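HpcE (PDB 1WZO) probably isomerises 2-hydroxyhepta-2,4-diene-1,7-dioate, as a member of the fumarylacetoacetate hydrolase family. Local coordinates at residues W72-N75 against T76-L79; T204-P207 against Y208-L211. One frame throughout, in Å; residues are numbered along the deposited sequence. Where two conformers were deposited one is given.

Interaction 1: W72-N75 against T76-L79; sequences WKPN and TSLL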
loop_
_atom_site.group_PDB
_atom_site.type_symbol
_atom_site.label_atom_id
_atom_site.label_comp_id
_atom_site.label_asym_id
_atom_site.label_seq_id
_atom_site.Cartn_x
_atom_site.Cartn_y
_atom_site.Cartn_z
ATOM N N TRP B 72 11.049 16.968 -9.138
ATOM C CA TRP B 72 10.285 16.117 -8.238
ATOM C C TRP B 72 9.902 16.757 -6.910
ATOM O O TRP B 72 10.610 17.617 -6.401
ATOM C CB TRP B 72 11.118 14.854 -7.984
ATOM C CG TRP B 72 10.648 13.940 -6.884
ATOM C CD1 TRP B 72 9.535 13.149 -6.890
ATOM C CD2 TRP B 72 11.348 13.638 -5.674
ATOM N NE1 TRP B 72 9.506 12.364 -5.764
ATOM C CE2 TRP B 72 10.608 12.644 -5.000
ATOM C CE3 TRP B 72 12.537 14.107 -5.095
ATOM C CZ2 TRP B 72 11.017 12.106 -3.775
ATOM C CZ3 TRP B 72 12.944 13.573 -3.877
ATOM C CH2 TRP B 72 12.184 12.581 -3.231
ATOM N N LYS B 73 8.758 16.339 -6.370
ATOM C CA LYS B 73 8.295 16.783 -5.059
ATOM C C LYS B 73 8.007 15.477 -4.311
ATOM O O LYS B 73 7.186 14.669 -4.755
ATOM C CB LYS B 73 7.011 17.625 -5.146
ATOM C CG LYS B 73 7.172 19.021 -5.753
ATOM C CD LYS B 73 7.819 20.056 -4.809
ATOM C CE LYS B 73 6.854 20.566 -3.730
ATOM N NZ LYS B 73 7.302 21.881 -3.127
ATOM N N PRO B 74 8.691 15.243 -3.180
ATOM C CA PRO B 74 8.490 14.024 -2.388
ATOM C C PRO B 74 7.120 13.976 -1.732
ATOM O O PRO B 74 6.547 15.013 -1.407
ATOM C CB PRO B 74 9.615 14.092 -1.358
ATOM C CG PRO B 74 9.765 15.550 -1.138
ATOM C CD PRO B 74 9.686 16.121 -2.541
ATOM N N ASN B 75 6.597 12.771 -1.532
ATOM C CA ASN B 75 5.297 12.627 -0.897
ATOM C C ASN B 75 5.345 13.202 0.520
ATOM O O ASN B 75 4.314 13.595 1.069
ATOM C CB ASN B 75 4.872 11.155 -0.877
ATOM C CG ASN B 75 4.409 10.654 -2.251
ATOM O OD1 ASN B 75 4.279 9.449 -2.473
ATOM N ND2 ASN B 75 4.150 11.577 -3.166
ATOM N N THR B 76 6.539 13.276 1.108
ATOM C CA THR B 76 6.665 13.835 2.449
ATOM C C THR B 76 6.462 15.355 2.486
ATOM O O THR B 76 6.373 15.945 3.560
ATOM C CB THR B 76 8.031 13.474 3.107
ATOM O OG1 THR B 76 9.069 13.531 2.125
ATOM C CG2 THR B 76 7.982 12.067 3.715
ATOM N N SER B 77 6.396 15.995 1.319
ATOM C CA SER B 77 6.135 17.431 1.286
ATOM C C SER B 77 4.619 17.658 1.341
ATOM O O SER B 77 4.158 18.740 1.691
ATOM C CB SER B 77 6.693 18.085 0.008
ATOM O OG SER B 77 6.173 17.494 -1.168
ATOM N N LEU B 78 3.846 16.630 0.998
ATOM C CA LEU B 78 2.385 16.754 0.983
ATOM C C LEU B 78 1.772 17.222 2.297
ATOM O O LEU B 78 2.142 16.766 3.384
ATOM C CB LEU B 78 1.746 15.429 0.555
ATOM C CG LEU B 78 1.941 15.050 -0.918
ATOM C CD1 LEU B 78 1.643 13.567 -1.112
ATOM C CD2 LEU B 78 1.031 15.911 -1.799
ATOM N N LEU B 79 0.819 18.142 2.180
ATOM C CA LEU B 79 0.137 18.697 3.336
ATOM C C LEU B 79 -1.322 18.950 2.969
ATOM O O LEU B 79 -1.613 19.450 1.889
ATOM C CB LEU B 79 0.798 20.016 3.744
ATOM C CG LEU B 79 0.310 20.654 5.048
ATOM C CD1 LEU B 79 0.821 19.852 6.250
ATOM C CD2 LEU B 79 0.817 22.101 5.120
#
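Leu78 folds back over the carbonyl of Asn75, and its side chain can be followed outward atom by atom. Leu78 CB lies 3.2 Å from Asn75 O. Leu78 CG is next, 3.4 Å from Asn75 O, and CD1 stays close to the same oxygen. Leu78 CD1 also reaches the amide of Asn75 and lies 3.8 Å from Asn75 ND2. Leu78 chi1 of -70° puts CG beside the residue's own backbone N, with CD1 against Asn75. The two side chains lie alongside each other and point the same way. Asn75 ND2 has its polar partner elsewhere, at Gly44 O.

The backbone here makes a short 3-10 turn that joins strand 69-73 to strand 78-79. Two successive bonds close it. Ser77 N donates to Pro74 O at 2.9 Å and an N-H...O angle of 162°. Leu78 N donates to Asn75 O at 3.1 Å, less straight at 146°. In the conformer of Ser77 given, Ser77 OG also lies 2.5 Å from Pro74 O, nearly in line with the C=O and in its plane. That bond is doubtful, because it is very short and the residue has a second conformer.

Pro74 also meets Thr76. Pro74 CB touches Thr76 OG1 at 3.6 Å, and the two side chains cross at about a right angle. On the strand side, the Trp72 ring has Pro74 N over its centre, 3.7 Å above the plane. This ring also stacks on Trp72 of the second subunit. The bent chain of Lys73 passes near Ser77 OG. Lys73 NZ bonds to Lys146 O and Phe151 O and forms a salt bridge with Asp128.

Interaction 2: T204-P207 against Y208-L211; sequences TLEP and YDVL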
loop_
_atom_site.group_PDB
_atom_site.type_symbol
_atom_site.label_atom_id
_atom_site.label_comp_id
_atom_site.label_asym_id
_atom_site.label_seq_id
_atom_site.Cartn_x
_atom_site.Cartn_y
_atom_site.Cartn_z
ATOM N N THR B 204 6.357 5.820 -17.270
ATOM C CA THR B 204 4.974 5.379 -17.126
ATOM C C THR B 204 4.283 6.110 -15.973
ATOM O O THR B 204 4.743 6.052 -14.830
ATOM C CB THR B 204 4.895 3.863 -16.854
ATOM O OG1 THR B 204 5.469 3.154 -17.955
ATOM C CG2 THR B 204 3.438 3.422 -16.682
ATOM N N LEU B 205 3.192 6.815 -16.268
ATOM C CA LEU B 205 2.459 7.508 -15.211
ATOM C C LEU B 205 1.323 6.587 -14.800
ATOM O O LEU B 205 0.636 6.014 -15.646
ATOM C CB LEU B 205 1.911 8.854 -15.699
ATOM C CG LEU B 205 2.969 9.881 -16.118
ATOM C CD1 LEU B 205 2.293 11.161 -16.583
ATOM C CD2 LEU B 205 3.903 10.169 -14.945
ATOM N N GLU B 206 1.131 6.437 -13.498
ATOM C CA GLU B 206 0.103 5.547 -12.983
ATOM C C GLU B 206 -1.034 6.331 -12.348
ATOM O O GLU B 206 -0.878 7.510 -12.023
ATOM C CB GLU B 206 0.736 4.605 -11.948
ATOM C CG GLU B 206 2.011 3.930 -12.461
ATOM C CD GLU B 206 2.756 3.149 -11.390
ATOM O OE1 GLU B 206 2.895 3.658 -10.257
ATOM O OE2 GLU B 206 3.225 2.034 -11.688
ATOM N N PRO B 207 -2.204 5.688 -12.168
ATOM C CA PRO B 207 -3.346 6.374 -11.552
ATOM C C PRO B 207 -2.919 6.988 -10.216
ATOM O O PRO B 207 -2.242 6.344 -9.416
ATOM C CB PRO B 207 -4.364 5.251 -11.368
ATOM C CG PRO B 207 -4.105 4.380 -12.575
ATOM C CD PRO B 207 -2.578 4.326 -12.595
ATOM N N TYR B 208 -3.318 8.236 -10.005
ATOM C CA TYR B 208 -3.012 9.014 -8.809
ATOM C C TYR B 208 -1.648 9.691 -8.801
ATOM O O TYR B 208 -1.274 10.331 -7.816
ATOM C CB TYR B 208 -3.242 8.184 -7.542
ATOM C CG TYR B 208 -4.704 7.821 -7.397
ATOM C CD1 TYR B 208 -5.132 6.499 -7.511
ATOM C CD2 TYR B 208 -5.672 8.815 -7.245
ATOM C CE1 TYR B 208 -6.493 6.175 -7.487
ATOM C CE2 TYR B 208 -7.033 8.505 -7.220
ATOM C CZ TYR B 208 -7.435 7.183 -7.344
ATOM O OH TYR B 208 -8.777 6.868 -7.333
ATOM N N ASP B 209 -0.904 9.562 -9.897
ATOM C CA ASP B 209 0.368 10.269 -10.002
ATOM C C ASP B 209 -0.081 11.710 -10.225
ATOM O O ASP B 209 -1.193 11.948 -10.717
ATOM C CB ASP B 209 1.195 9.786 -11.197
ATOM C CG ASP B 209 2.000 8.529 -10.881
ATOM O OD1 ASP B 209 2.032 8.127 -9.700
ATOM O OD2 ASP B 209 2.606 7.958 -11.810
ATOM N N VAL B 210 0.767 12.675 -9.885
ATOM C CA VAL B 210 0.381 14.081 -10.014
ATOM C C VAL B 210 1.359 14.943 -10.806
ATOM O O VAL B 210 2.579 14.798 -10.681
ATOM C CB VAL B 210 0.211 14.723 -8.610
ATOM C CG1 VAL B 210 -0.108 16.216 -8.739
ATOM C CG2 VAL B 210 -0.885 13.994 -7.835
ATOM N N LEU B 211 0.806 15.840 -11.620
ATOM C CA LEU B 211 1.606 16.762 -12.412
ATOM C C LEU B 211 1.305 18.176 -11.951
ATOM O O LEU B 211 0.141 18.594 -11.931
ATOM C CB LEU B 211 1.268 16.628 -13.902
ATOM C CG LEU B 211 1.811 17.721 -14.834
ATOM C CD1 LEU B 211 3.336 17.689 -14.858
ATOM C CD2 LEU B 211 1.251 17.510 -16.237
HETATM O O HOH W 1 3.341 6.106 -8.862
HETATM O O HOH W 2 -0.001 6.188 -7.759
#
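A type II beta turn from Glu206 to Asp209 leads the chain into strand 210-212. Asp209 N donates to Glu206 O at 3.0 Å and closes the turn. Pro207 and Tyr208 occupy its two corners. Tyr208 takes a positive phi of 83°, as the third position of this turn type requires.

The Asp209 side chain reinforces the turn from within. Its CB points toward the 204-207 segment. With chi1 at -83°, the carboxylate swings beside the residue's own N and back along the incoming chain. Asp209 OD2 then accepts from Glu206 N at 2.7 Å, and the bond is almost straight at 174°. The N-H comes from well above the carboxylate plane. Glu206 and Asp209 are thus tied twice, once by backbone and once by side chain. Asp209 OD2 also lies 3.4 Å from Leu205 CA and takes a salt bridge from Lys45, so a charged partner also holds the carboxylate.

The Glu206 carboxylate does not touch that of Asp209; Glu206 OE1 lies 4.6 Å from Asp209 OD2. Water 1 donates to Glu206 OE1 at 2.9 Å and to Asp209 OD1 at a short 2.5 Å, which would probably ease the repulsion between the two acids. Water 2 donates to Pro207 O at 2.8 Å and makes a weak bond to Asp209 OD1. Pro207 CB makes an apolar contact with Tyr208 CD1 at 4.1 Å.

Leu205 packs on Leu196 and Ile199 of helix 192-200, and Leu211 also lies against this helix. Backbone bonds join Tyr208 and Asp209 to Val104, at the end of strand 94-104. Val210 bonds to Lys45 and packs on Ile46 of strand 46-50.

Interaction 1 and interaction 2 do not touch within one chain. Their centres are 14 Å apart, and their nearest atoms about 7 Å. Strand 46-50 lies between them in the pairing: strand 69-73 runs antiparallel to it and strand 210-212 parallel. Across the subunit boundary the turns meet: Thr204 and Glu206 pack on Thr76 of the second subunit. Lys45, which holds Asp209 within its own chain, has its second-subunit counterpart packed against Trp72, Pro74 and Thr76. Both turns therefore help form the subunit interface. No metal or ligand is part of either contact, and the position of the active site relative to them is not established here.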